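Local coordinates for YebG family protein (Pseudomonas syringae pv. tomato, PDB 3ERM), which is of unknown function but belongs to the YebG family, whose Escherichia coli member is induced by DNA damage as part of the SOS response, at residues 33-36 and 37-41; 41-44 and 45-49. One frame throughout, in Å; residues are numbered along the deposited sequence.

Overall arrangement
Interaction 1 lies within helix 22-46 and interaction 2 runs off its C-terminal end; they follow each other along the chain and share Asp41, with their centres about 12 Å apart. Interaction 1 (33-36 with 37-41) sits deeper, its centre about 8 Å from the centre of the chain, and is a regular helical turn with buried Leu35, Ala36 and Leu39 on one side and exposed glutamates on another. Interaction 2 (41-44 with 45-49), about 15 Å from that centre, is where the helix ends; there an asparagine amide and a salt bridge join the backbone bonds, while Leu43 and Val47 stay buried. Helix 52-63 of the same chain and the second subunit pack against both.

Interaction 1. Residues 33-36 and 37-41; sequences LELA and ELLTD
Ala36 and Thr40 meet through the alanine carbonyl, which two groups of the threonine grip together. Thr40 N and Thr40 OG1 each lie 2.9 Å from Ala36 O, but they approach differently: the amide is only slightly tilted from the carbonyl plane, whereas the hydroxyl stands above it, 39° out. Thr40 brings OG1 back to that oxygen by setting it beside its own backbone N and opposite its carbonyl carbon (chi1 -64°). This satisfies the hydroxyl within the helix; it also makes a weak hydrogen bond to Ser59. Glu37 follows Ala36 directly, and its amide N donates to Leu33 O over 2.9 Å. Glu37 CB rests 3.4 Å from Leu33 O, and beyond that the chain runs out extended to an exposed carboxylate. The backbone bonds are the i to i+4 bonds of a continuous alpha-helix, mid-way along helix 22-46, with Leu39 N to Leu35 O (2.9 Å) among them. The same spacing brings two leucines together on the buried side: CD2 of Leu39 comes 3.7 Å from CG of Leu35 and also reaches its CD1, with the side chains crossing at a slant. Leu35 and Ala36 both pack on Ala63 of helix 52-63, while Ala77 and Leu80 of the second subunit lie against Leu35 and Leu39 respectively.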
ATOM      1  N   LEU A  33      -6.498  -3.630  11.670  1.00 50.24           N
ATOM      2  CA  LEU A  33      -5.658  -4.764  11.989  1.00 48.84           C
ATOM      3  C   LEU A  33      -5.849  -5.864  10.979  1.00 48.28           C
ATOM      4  O   LEU A  33      -4.868  -6.355  10.427  1.00 49.16           O
ATOM      5  CB  LEU A  33      -5.995  -5.297  13.375  1.00 48.79           C
ATOM      6  CG  LEU A  33      -5.759  -4.307  14.504  1.00 49.19           C
ATOM      7  CD1 LEU A  33      -6.568  -4.701  15.742  1.00 49.39           C
ATOM      8  CD2 LEU A  33      -4.262  -4.201  14.798  1.00 48.70           C
ATOM      9  N   GLU A  34      -7.099  -6.252  10.731  1.00 47.36           N
ATOM     10  CA  GLU A  34      -7.368  -7.292   9.747  1.00 46.75           C
ATOM     11  C   GLU A  34      -6.731  -6.957   8.381  1.00 44.44           C
ATOM     12  O   GLU A  34      -6.217  -7.839   7.724  1.00 43.56           O
ATOM     13  CB  GLU A  34      -8.866  -7.570   9.626  1.00 49.34           C
ATOM     14  CG  GLU A  34      -9.202  -8.672   8.625  1.00 53.32           C
ATOM     15  CD  GLU A  34     -10.678  -8.677   8.120  1.00 57.07           C
ATOM     16  OE1 GLU A  34     -11.472  -7.709   8.412  1.00 57.93           O
ATOM     17  OE2 GLU A  34     -11.032  -9.674   7.406  1.00 57.60           O
ATOM     18  N   LEU A  35      -6.749  -5.683   7.988  1.00 42.79           N
ATOM     19  CA  LEU A  35      -6.101  -5.208   6.760  1.00 41.74           C
ATOM     20  C   LEU A  35      -4.590  -5.247   6.818  1.00 43.35           C
ATOM     21  O   LEU A  35      -3.929  -5.571   5.823  1.00 45.34           O
ATOM     22  CB  LEU A  35      -6.486  -3.765   6.440  1.00 38.36           C
ATOM     23  CG  LEU A  35      -5.842  -3.149   5.179  1.00 37.54           C
ATOM     24  CD1 LEU A  35      -6.232  -3.858   3.860  1.00 34.24           C
ATOM     25  CD2 LEU A  35      -6.168  -1.651   5.084  1.00 37.31           C
ATOM     26  N   ALA A  36      -4.035  -4.876   7.962  1.00 43.95           N
ATOM     27  CA  ALA A  36      -2.606  -4.796   8.068  1.00 45.10           C
ATOM     28  C   ALA A  36      -2.115  -6.239   7.941  1.00 46.62           C
ATOM     29  O   ALA A  36      -1.124  -6.528   7.248  1.00 47.02           O
ATOM     30  CB  ALA A  36      -2.188  -4.157   9.410  1.00 44.50           C
ATOM     31  N   GLU A  37      -2.857  -7.149   8.562  1.00 47.36           N
ATOM     32  CA  GLU A  37      -2.493  -8.558   8.549  1.00 48.72           C
ATOM     33  C   GLU A  37      -2.548  -9.218   7.157  1.00 48.28           C
ATOM     34  O   GLU A  37      -1.695 -10.026   6.816  1.00 48.61           O
ATOM     35  CB  GLU A  37      -3.391  -9.311   9.507  1.00 49.70           C
ATOM     36  CG  GLU A  37      -2.950 -10.733   9.691  1.00 52.30           C
ATOM     37  CD  GLU A  37      -3.830 -11.463  10.651  1.00 53.87           C
ATOM     38  OE1 GLU A  37      -4.634 -10.784  11.331  1.00 54.31           O
ATOM     39  OE2 GLU A  37      -3.715 -12.709  10.720  1.00 55.28           O
ATOM     40  N   LEU A  38      -3.557  -8.893   6.364  1.00 46.68           N
ATOM     41  CA  LEU A  38      -3.625  -9.459   5.043  1.00 45.85           C
ATOM     42  C   LEU A  38      -2.549  -8.829   4.172  1.00 45.11           C
ATOM     43  O   LEU A  38      -1.870  -9.529   3.437  1.00 45.55           O
ATOM     44  CB  LEU A  38      -5.028  -9.278   4.451  1.00 46.43           C
ATOM     45  CG  LEU A  38      -6.146 -10.043   5.179  1.00 46.39           C
ATOM     46  CD1 LEU A  38      -7.527  -9.499   4.827  1.00 46.76           C
ATOM     47  CD2 LEU A  38      -6.124 -11.549   4.944  1.00 45.67           C
ATOM     48  N   LEU A  39      -2.348  -7.524   4.301  1.00 44.69           N
ATOM     49  CA  LEU A  39      -1.265  -6.843   3.572  1.00 45.50           C
ATOM     50  C   LEU A  39       0.134  -7.413   3.828  1.00 45.17           C
ATOM     51  O   LEU A  39       0.939  -7.544   2.898  1.00 46.60           O
ATOM     52  CB  LEU A  39      -1.226  -5.383   3.963  1.00 45.78           C
ATOM     53  CG  LEU A  39      -1.551  -4.189   3.060  1.00 47.36           C
ATOM     54  CD1 LEU A  39      -2.246  -4.514   1.744  1.00 47.48           C
ATOM     55  CD2 LEU A  39      -2.346  -3.175   3.919  1.00 46.96           C
ATOM     56  N   THR A  40       0.423  -7.710   5.092  1.00 44.39           N
ATOM     57  CA  THR A  40       1.661  -8.327   5.490  1.00 44.86           C
ATOM     58  C   THR A  40       1.799  -9.615   4.760  1.00 46.04           C
ATOM     59  O   THR A  40       2.858  -9.891   4.212  1.00 47.48           O
ATOM     60  CB  THR A  40       1.647  -8.645   6.968  1.00 44.67           C
ATOM     61  OG1 THR A  40       1.565  -7.406   7.673  1.00 45.14           O
ATOM     62  CG2 THR A  40       2.942  -9.433   7.397  1.00 43.92           C
ATOM     63  N   ASP A  41       0.729 -10.393   4.745  1.00 46.53           N
ATOM     64  CA  ASP A  41       0.810 -11.638   4.096  1.00 49.43           C
ATOM     65  C   ASP A  41       1.017 -11.558   2.591  1.00 49.80           C
ATOM     66  O   ASP A  41       1.780 -12.392   2.036  1.00 51.39           O
ATOM     67  CB  ASP A  41      -0.369 -12.527   4.362  1.00 52.76           C
ATOM     68  CG  ASP A  41      -0.204 -13.866   3.633  1.00 57.07           C
ATOM     69  OD1 ASP A  41       0.839 -14.555   3.899  1.00 56.96           O
ATOM     70  OD2 ASP A  41      -1.055 -14.183   2.739  1.00 58.55           O
TER

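Interaction 2. Residues 41-44 and 45-49; sequences DVLI and KNVPG
Leu43 O is gripped by two backbone amides, Val47 N at 2.9 Å and Asn46 N at 3.1 Å. The first comes in nearly head-on to the carbonyl; the second stands well above its plane, 69° out, as the chain tightens into an i to i+3 turn. Asn46 also contributes its side chain: ND2 donates to Val42 O over 2.7 Å, with that oxygen close to the amide plane. The side-chain nitrogen thus takes up a carbonyl that the poorly angled Asn46 backbone N does not bond. This is the last, weakly bonded turn of helix 22-46, where the regular i to i+4 pattern falters at Val42 O and from which the chain passes into a loop. On another side of the same turn, Lys45 makes an i to i+4 salt bridge with Asp41. Lys45 NZ meets the syn lone pair of Asp41 OD2 at 2.7 Å. Lys45 CG lies beside its own backbone N (chi1 -80°), which sends the extended chain back along the helix, with CD passing 3.4 Å from Asp41 O. Leu43 CD2 and Val47 CG2 pack loosely at 4.2 Å, and Met62 and Asp57 of the second subunit lie against Leu43 and Val47 respectively.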
ATOM      1  N   ASP A  41       0.729 -10.393   4.745  1.00 46.53           N
ATOM      2  CA  ASP A  41       0.810 -11.638   4.096  1.00 49.43           C
ATOM      3  C   ASP A  41       1.017 -11.558   2.591  1.00 49.80           C
ATOM      4  O   ASP A  41       1.780 -12.392   2.036  1.00 51.39           O
ATOM      5  CB  ASP A  41      -0.369 -12.527   4.362  1.00 52.76           C
ATOM      6  CG  ASP A  41      -0.204 -13.866   3.633  1.00 57.07           C
ATOM      7  OD1 ASP A  41       0.839 -14.555   3.899  1.00 56.96           O
ATOM      8  OD2 ASP A  41      -1.055 -14.183   2.739  1.00 58.55           O
ATOM      9  N   VAL A  42       0.351 -10.618   1.907  1.00 48.28           N
ATOM     10  CA  VAL A  42       0.530 -10.559   0.443  1.00 46.38           C
ATOM     11  C   VAL A  42       1.923 -10.035   0.118  1.00 46.80           C
ATOM     12  O   VAL A  42       2.516 -10.447  -0.862  1.00 48.20           O
ATOM     13  CB  VAL A  42      -0.578  -9.792  -0.378  1.00 45.43           C
ATOM     14  CG1 VAL A  42      -1.980  -9.997   0.189  1.00 44.06           C
ATOM     15  CG2 VAL A  42      -0.251  -8.353  -0.535  1.00 45.30           C
ATOM     16  N   LEU A  43       2.459  -9.167   0.974  1.00 46.29           N
ATOM     17  CA  LEU A  43       3.768  -8.597   0.740  1.00 45.51           C
ATOM     18  C   LEU A  43       4.887  -9.595   0.930  1.00 45.98           C
ATOM     19  O   LEU A  43       5.780  -9.697   0.067  1.00 45.94           O
ATOM     20  CB  LEU A  43       4.003  -7.363   1.594  1.00 44.75           C
ATOM     21  CG  LEU A  43       3.194  -6.110   1.211  1.00 44.87           C
ATOM     22  CD1 LEU A  43       3.573  -4.977   2.196  1.00 43.69           C
ATOM     23  CD2 LEU A  43       3.457  -5.674  -0.236  1.00 44.02           C
ATOM     24  N   ILE A  44       4.875 -10.341   2.029  1.00 46.39           N
ATOM     25  CA  ILE A  44       5.937 -11.368   2.146  1.00 47.41           C
ATOM     26  C   ILE A  44       5.830 -12.459   1.058  1.00 47.99           C
ATOM     27  O   ILE A  44       6.856 -13.045   0.677  1.00 48.76           O
ATOM     28  CB  ILE A  44       6.091 -12.027   3.557  1.00 46.23           C
ATOM     29  CG1 ILE A  44       4.869 -12.867   3.941  1.00 45.26           C
ATOM     30  CG2 ILE A  44       6.427 -10.976   4.581  1.00 46.12           C
ATOM     31  CD1 ILE A  44       5.185 -13.908   5.060  1.00 43.62           C
ATOM     32  N   LYS A  45       4.617 -12.716   0.542  1.00 47.33           N
ATOM     33  CA  LYS A  45       4.483 -13.708  -0.530  1.00 46.18           C
ATOM     34  C   LYS A  45       4.898 -13.148  -1.886  1.00 45.23           C
ATOM     35  O   LYS A  45       5.047 -13.913  -2.820  1.00 45.14           O
ATOM     36  CB  LYS A  45       3.074 -14.293  -0.626  1.00 46.54           C
ATOM     37  CG  LYS A  45       2.757 -15.379   0.367  1.00 48.91           C
ATOM     38  CD  LYS A  45       1.260 -15.407   0.621  1.00 50.97           C
ATOM     39  CE  LYS A  45       0.766 -16.699   1.273  1.00 52.32           C
ATOM     40  NZ  LYS A  45      -0.723 -16.604   1.560  1.00 54.10           N
ATOM     41  N   ASN A  46       5.081 -11.835  -2.020  1.00 43.42           N
ATOM     42  CA  ASN A  46       5.225 -11.277  -3.379  1.00 43.37           C
ATOM     43  C   ASN A  46       6.421 -10.407  -3.572  1.00 42.51           C
ATOM     44  O   ASN A  46       6.712 -10.009  -4.695  1.00 42.12           O
ATOM     45  CB  ASN A  46       3.957 -10.521  -3.832  1.00 42.86           C
ATOM     46  CG  ASN A  46       2.815 -11.465  -4.145  1.00 43.03           C
ATOM     47  OD1 ASN A  46       2.814 -12.173  -5.170  1.00 41.38           O
ATOM     48  ND2 ASN A  46       1.856 -11.523  -3.238  1.00 42.43           N
ATOM     49  N   VAL A  47       7.105 -10.093  -2.485  1.00 42.56           N
ATOM     50  CA  VAL A  47       8.304  -9.274  -2.605  1.00 43.41           C
ATOM     51  C   VAL A  47       9.497 -10.056  -2.063  1.00 43.12           C
ATOM     52  O   VAL A  47       9.726 -10.062  -0.849  1.00 43.66           O
ATOM     53  CB  VAL A  47       8.134  -7.916  -1.887  1.00 43.66           C
ATOM     54  CG1 VAL A  47       9.308  -6.976  -2.241  1.00 43.49           C
ATOM     55  CG2 VAL A  47       6.789  -7.281  -2.269  1.00 44.59           C
ATOM     56  N   PRO A  48      10.239 -10.739  -2.956  1.00 43.13           N
ATOM     57  CA  PRO A  48      11.328 -11.667  -2.535  1.00 42.52           C
ATOM     58  C   PRO A  48      12.410 -10.915  -1.770  1.00 43.61           C
ATOM     59  O   PRO A  48      12.914  -9.923  -2.256  1.00 44.15           O
ATOM     60  CB  PRO A  48      11.918 -12.184  -3.874  1.00 41.78           C
ATOM     61  CG  PRO A  48      10.763 -12.054  -4.879  1.00 42.93           C
ATOM     62  CD  PRO A  48       9.973 -10.808  -4.414  1.00 42.20           C
ATOM     63  N   GLY A  49      12.772 -11.386  -0.589  1.00 42.43           N
ATOM     64  CA  GLY A  49      13.797 -10.722   0.130  1.00 41.48           C
ATOM     65  C   GLY A  49      13.284  -9.714   1.132  1.00 41.47           C
ATOM     66  O   GLY A  49      14.077  -9.196   1.931  1.00 42.19           O
TER